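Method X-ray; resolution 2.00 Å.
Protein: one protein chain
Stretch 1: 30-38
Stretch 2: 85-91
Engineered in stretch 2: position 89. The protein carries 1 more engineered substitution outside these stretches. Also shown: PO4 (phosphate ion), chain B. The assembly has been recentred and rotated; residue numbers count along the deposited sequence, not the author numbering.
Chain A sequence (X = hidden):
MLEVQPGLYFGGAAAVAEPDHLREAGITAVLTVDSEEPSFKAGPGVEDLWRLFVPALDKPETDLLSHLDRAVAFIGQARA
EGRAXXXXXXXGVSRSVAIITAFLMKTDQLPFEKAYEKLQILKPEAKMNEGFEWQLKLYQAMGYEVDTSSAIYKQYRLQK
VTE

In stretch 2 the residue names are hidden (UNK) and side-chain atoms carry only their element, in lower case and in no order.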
ATOM      1  N   VAL A  30      -1.067   2.896  11.395  1.00 20.54           N
ATOM      2  CA  VAL A  30      -0.502   1.680  10.832  1.00 21.11           C
ATOM      3  C   VAL A  30      -1.482   1.011   9.897  1.00 21.77           C
ATOM      4  O   VAL A  30      -2.601   0.676  10.295  1.00 19.76           O
ATOM      5  CB  VAL A  30      -0.076   0.681  11.937  1.00 22.53           C
ATOM      6  CG1 VAL A  30       0.417  -0.628  11.307  1.00 20.42           C
ATOM      7  CG2 VAL A  30       1.010   1.291  12.828  1.00 23.76           C
ATOM      8  N   LEU A  31      -1.069   0.847   8.645  1.00 15.73           N
ATOM      9  CA  LEU A  31      -1.871   0.125   7.676  1.00 19.44           C
ATOM     10  C   LEU A  31      -1.252  -1.246   7.522  1.00 21.16           C
ATOM     11  O   LEU A  31      -0.126  -1.382   7.040  1.00 19.49           O
ATOM     12  CB  LEU A  31      -1.891   0.845   6.326  1.00 15.66           C
ATOM     13  CG  LEU A  31      -2.946   0.369   5.307  1.00 19.25           C
ATOM     14  CD1 LEU A  31      -3.098   1.434   4.228  1.00 21.03           C
ATOM     15  CD2 LEU A  31      -2.583  -0.958   4.639  1.00 18.65           C
ATOM     16  N   THR A  32      -1.999  -2.255   7.943  1.00 21.17           N
ATOM     17  CA  THR A  32      -1.611  -3.648   7.766  1.00 20.95           C
ATOM     18  C   THR A  32      -2.273  -4.209   6.504  1.00 22.31           C
ATOM     19  O   THR A  32      -3.496  -4.202   6.376  1.00 18.61           O
ATOM     20  CB  THR A  32      -2.048  -4.491   8.977  1.00 21.24           C
ATOM     21  OG1 THR A  32      -1.476  -3.946  10.179  1.00 24.85           O
ATOM     22  CG2 THR A  32      -1.639  -5.949   8.808  1.00 24.97           C
ATOM     23  N   VAL A  33      -1.459  -4.670   5.557  1.00 20.19           N
ATOM     24  CA  VAL A  33      -1.989  -5.373   4.399  1.00 20.04           C
ATOM     25  C   VAL A  33      -1.374  -6.772   4.406  1.00 25.71           C
ATOM     26  O   VAL A  33      -0.217  -6.960   4.051  1.00 26.36           O
ATOM     27  CB  VAL A  33      -1.752  -4.584   3.069  1.00 24.07           C
ATOM     28  CG1 VAL A  33      -0.296  -4.106   2.949  1.00 24.12           C
ATOM     29  CG2 VAL A  33      -2.172  -5.412   1.859  1.00 24.08           C
ATOM     30  N   ASP A  34      -2.156  -7.747   4.860  1.00 26.90           N
ATOM     31  CA  ASP A  34      -1.614  -9.041   5.229  1.00 27.74           C
ATOM     32  C   ASP A  34      -2.790  -9.984   5.431  1.00 28.78           C
ATOM     33  O   ASP A  34      -3.947  -9.568   5.308  1.00 22.52           O
ATOM     34  CB  ASP A  34      -0.832  -8.887   6.534  1.00 24.46           C
ATOM     35  CG  ASP A  34       0.337  -9.852   6.647  1.00 34.09           C
ATOM     36  OD1 ASP A  34       0.290 -10.927   6.026  1.00 36.07           O
ATOM     37  OD2 ASP A  34       1.300  -9.532   7.377  1.00 39.65           O
ATOM     38  N   SER A  35      -2.506 -11.244   5.738  1.00 25.01           N
ATOM     39  CA  SER A  35      -3.565 -12.223   5.972  1.00 27.11           C
ATOM     40  C   SER A  35      -4.173 -12.099   7.369  1.00 33.23           C
ATOM     41  O   SER A  35      -5.294 -12.548   7.602  1.00 39.76           O
ATOM     42  CB  SER A  35      -3.023 -13.641   5.762  1.00 33.47           C
ATOM     43  OG  SER A  35      -1.888 -13.864   6.585  1.00 40.60           O
ATOM     44  N   GLU A  36      -3.438 -11.486   8.296  1.00 31.09           N
ATOM     45  CA  GLU A  36      -3.900 -11.350   9.679  1.00 34.73           C
ATOM     46  C   GLU A  36      -3.440 -10.020  10.241  1.00 33.23           C
ATOM     47  O   GLU A  36      -2.469  -9.449   9.749  1.00 30.95           O
ATOM     48  CB  GLU A  36      -3.338 -12.484  10.544  1.00 38.26           C
ATOM     49  CG  GLU A  36      -1.826 -12.417  10.698  1.00 45.94           C
ATOM     50  CD  GLU A  36      -1.271 -13.470  11.640  1.00 57.25           C
ATOM     51  OE1 GLU A  36      -0.320 -13.156  12.388  1.00 60.39           O
ATOM     52  OE2 GLU A  36      -1.778 -14.611  11.624  1.00 60.78           O
ATOM     53  N   GLU A  37      -4.133  -9.525  11.264  1.00 35.13           N
ATOM     54  CA  GLU A  37      -3.724  -8.300  11.951  1.00 38.48           C
ATOM     55  C   GLU A  37      -2.558  -8.593  12.895  1.00 40.92           C
ATOM     56  O   GLU A  37      -2.416  -9.715  13.363  1.00 38.35           O
ATOM     57  CB  GLU A  37      -4.901  -7.697  12.724  1.00 41.38           C
ATOM     58  CG  GLU A  37      -5.973  -7.106  11.831  1.00 38.55           C
ATOM     59  CD  GLU A  37      -6.970  -6.254  12.587  1.00 37.39           C
ATOM     60  OE1 GLU A  37      -8.066  -6.760  12.907  1.00 38.39           O
ATOM     61  OE2 GLU A  37      -6.663  -5.071  12.854  1.00 39.37           O
ATOM     62  N   PRO A  38      -1.708  -7.588  13.164  1.00 44.34           N
ATOM     63  CA  PRO A  38      -0.529  -7.798  14.013  1.00 50.72           C
ATOM     64  C   PRO A  38      -0.888  -7.983  15.485  1.00 53.27           C
ATOM     65  O   PRO A  38      -2.049  -7.780  15.823  1.00 56.15           O
ATOM     66  CB  PRO A  38       0.268  -6.504  13.829  1.00 51.74           C
ATOM     67  CG  PRO A  38      -0.745  -5.490  13.424  1.00 47.70           C
ATOM     68  CD  PRO A  38      -1.736  -6.232  12.588  1.00 47.92           C
ATOM     69  N   UNK A  85       3.232   7.393   9.405  1.00 18.03           N
ATOM     70  CA  UNK A  85       2.504   6.205   8.975  1.00 20.43           C
ATOM     71  C   UNK A  85       3.435   5.025   8.666  1.00 25.75           C
ATOM     72  O   UNK A  85       4.469   5.190   8.018  1.00 27.70           O
ATOM     73  c   UNK A  85       1.045   5.260   7.132  1.00 21.92           C
ATOM     74  c   UNK A  85       1.697   6.518   7.690  1.00 23.65           C
ATOM     75  c   UNK A  85       0.660   7.567   7.972  1.00 21.98           C
ATOM     76  N   UNK A  86       3.060   3.836   9.134  1.00 17.47           N
ATOM     77  CA  UNK A  86       3.720   2.599   8.721  1.00 17.75           C
ATOM     78  C   UNK A  86       2.759   1.784   7.869  1.00 21.07           C
ATOM     79  O   UNK A  86       1.613   1.560   8.263  1.00 20.89           O
ATOM     80  c   UNK A  86       4.847  -0.469  10.893  1.00 28.86           C
ATOM     81  c   UNK A  86       4.656   0.364   9.625  1.00 28.29           C
ATOM     82  c   UNK A  86       4.124   1.775   9.949  1.00 19.57           C
ATOM     83  c   UNK A  86       5.952   0.415   8.802  1.00 28.70           C
ATOM     84  N   UNK A  87       3.212   1.356   6.695  1.00 18.29           N
ATOM     85  CA  UNK A  87       2.456   0.396   5.885  1.00 21.13           C
ATOM     86  C   UNK A  87       3.252  -0.891   5.906  1.00 23.72           C
ATOM     87  O   UNK A  87       4.422  -0.903   5.505  1.00 24.74           O
ATOM     88  c   UNK A  87       2.328   0.837   4.412  1.00 20.40           C
ATOM     89  c   UNK A  87       1.616   2.177   4.309  1.00 21.89           C
ATOM     90  c   UNK A  87       1.585  -0.232   3.611  1.00 20.37           C
ATOM     91  N   UNK A  88       2.663  -1.973   6.394  1.00 22.02           N
ATOM     92  CA  UNK A  88       3.425  -3.223   6.462  1.00 23.72           C
ATOM     93  C   UNK A  88       2.667  -4.437   5.946  1.00 27.76           C
ATOM     94  O   UNK A  88       1.435  -4.507   6.026  1.00 22.09           O
ATOM     95  n   UNK A  88       1.186  -4.514  10.138  1.00 30.72           N
ATOM     96  c   UNK A  88       2.859  -4.086   8.780  1.00 30.59           C
ATOM     97  c   UNK A  88       1.728  -5.671   9.809  1.00 30.53           C
ATOM     98  c   UNK A  88       1.872  -3.504   9.505  1.00 31.64           C
ATOM     99  n   UNK A  88       2.738  -5.439   8.988  1.00 25.50           N
ATOM    100  c   UNK A  88       3.911  -3.498   7.891  1.00 30.10           C
ATOM    101  N   UNK A  89       3.433  -5.391   5.417  1.00 25.13           N
ATOM    102  CA  UNK A  89       2.933  -6.706   5.046  1.00 24.45           C
ATOM    103  C   UNK A  89       3.683  -7.757   5.878  1.00 32.00           C
ATOM    104  O   UNK A  89       4.090  -7.475   7.001  1.00 39.72           O
ATOM    105  c   UNK A  89       3.142  -6.937   3.549  1.00 31.53           C
ATOM    106  o   UNK A  89       4.443  -6.539   3.136  1.00 38.30           O
ATOM    107  N   UNK A  90       3.861  -8.963   5.347  1.00 28.34           N
ATOM    108  CA  UNK A  90       4.666  -9.959   6.058  1.00 36.08           C
ATOM    109  C   UNK A  90       6.159  -9.848   5.736  1.00 36.28           C
ATOM    110  O   UNK A  90       6.992  -9.795   6.640  1.00 37.54           O
ATOM    111  c   UNK A  90       4.964 -12.692   7.906  1.00 31.98           C
ATOM    112  c   UNK A  90       4.936 -12.422   6.579  1.00 31.44           C
ATOM    113  n   UNK A  90       5.845 -13.732   8.089  1.00 36.09           N
ATOM    114  n   UNK A  90       5.811 -13.308   5.989  1.00 37.46           N
ATOM    115  c   UNK A  90       6.341 -14.086   6.918  1.00 33.85           C
ATOM    116  c   UNK A  90       4.178 -11.388   5.801  1.00 35.29           C
ATOM    117  N   UNK A  91       6.500  -9.804   4.452  1.00 36.55           N
ATOM    118  CA  UNK A  91       7.906  -9.745   4.053  1.00 38.74           C
ATOM    119  C   UNK A  91       8.424  -8.328   3.801  1.00 38.83           C
ATOM    120  O   UNK A  91       9.632  -8.108   3.764  1.00 40.64           O
ATOM    121  c   UNK A  91       8.155 -10.627   2.834  1.00 44.83           C
TER
HETATM  122  P   PO4 B 201       4.613  -9.544   1.213  1.00 32.99           P
HETATM  123  O1  PO4 B 201       4.384 -10.182   2.563  1.00 37.17           O
HETATM  124  O2  PO4 B 201       3.292  -9.286   0.538  1.00 27.77           O
HETATM  125  O3  PO4 B 201       5.409  -8.271   1.355  1.00 25.13           O
HETATM  126  O4  PO4 B 201       5.377 -10.512   0.335  1.00 35.69           O

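Position 85 has three side-chain carbons, one carrying the other two. They make no contact with stretch 1. A fork directly at CB, with no heteroatom, is valine: V85.

Position 86 has four carbons, forked at the second. Its CB lies 4.3 Å from V30 CG2, on the sheet face that V30 shares. This is leucine, L86. Its backbone does more: L86 O accepts a hydrogen bond from L31 N at 2.8 Å. V30 CA also approaches L86 O, at 3.3 Å, as a CA-H...O contact.

Position 87 again has three carbons, one carrying two. It points to the face occupied by L31, and its two outer carbons lie near L31 CB and V33 CG1. This is valine, V87, with chi1 t. V87 CG2 is 4.3 Å from L31 CB, and V87 CG1 is 4.4 Å from V33 CG1. These contacts are apolar.

Position 88 has one carbon followed by a five-membered ring of three carbons and two nitrogens. One ring nitrogen lies 2.7 Å from T32 OG1. The ring is imidazole, so the residue is histidine, H88. The pair H88 NE2 and T32 OG1 is a hydrogen bond in which either could be the donor. V30 CG1, 3.7 Å from H88 CD2, and P38 CG, 3.9 Å from H88 NE2, lie at the ring edge. In the backbone, H88 N donates to L31 O at 2.9 Å, and H88 O accepts from V33 N at 2.9 Å.

Position 89 has one carbon and one oxygen. Its CB is 4.5 Å from V33 CG1. This is serine, S89, an engineered substitution for the natural cysteine. S89 OG donates to PO4 O3 at 2.7 Å. S89 CA meets V33 O at 3.3 Å, and H88 ND1 donates to S89 O at 3.1 Å.

Position 90 has one carbon, then a five-membered ring of three carbons and two nitrogens. Its CB is 3.8 Å from D34 OD2. It is histidine, H90. H90 N gives a weak hydrogen bond to PO4 O1 at 3.1 Å.

Position 91 has a single carbon, out of contact with stretch 1. This is alanine, A91. A91 N donates to PO4 O1 at 2.9 Å.

The contact is a parallel strand pairing. V30 pairs with L86, L31 with V87 and T32 with H88. Three backbone hydrogen bonds hold the register, and side chains alternate between the two faces. H88 has the largest area covered by stretch 1, and its ring adds a side-chain hydrogen bond on the face of V30 and T32. Beyond the strand, stretch 2 turns to bind the phosphate, while D34 stays close to S89 and H90 without hydrogen bonding to them.

Stretch 2 (85-91) VLVHSHA
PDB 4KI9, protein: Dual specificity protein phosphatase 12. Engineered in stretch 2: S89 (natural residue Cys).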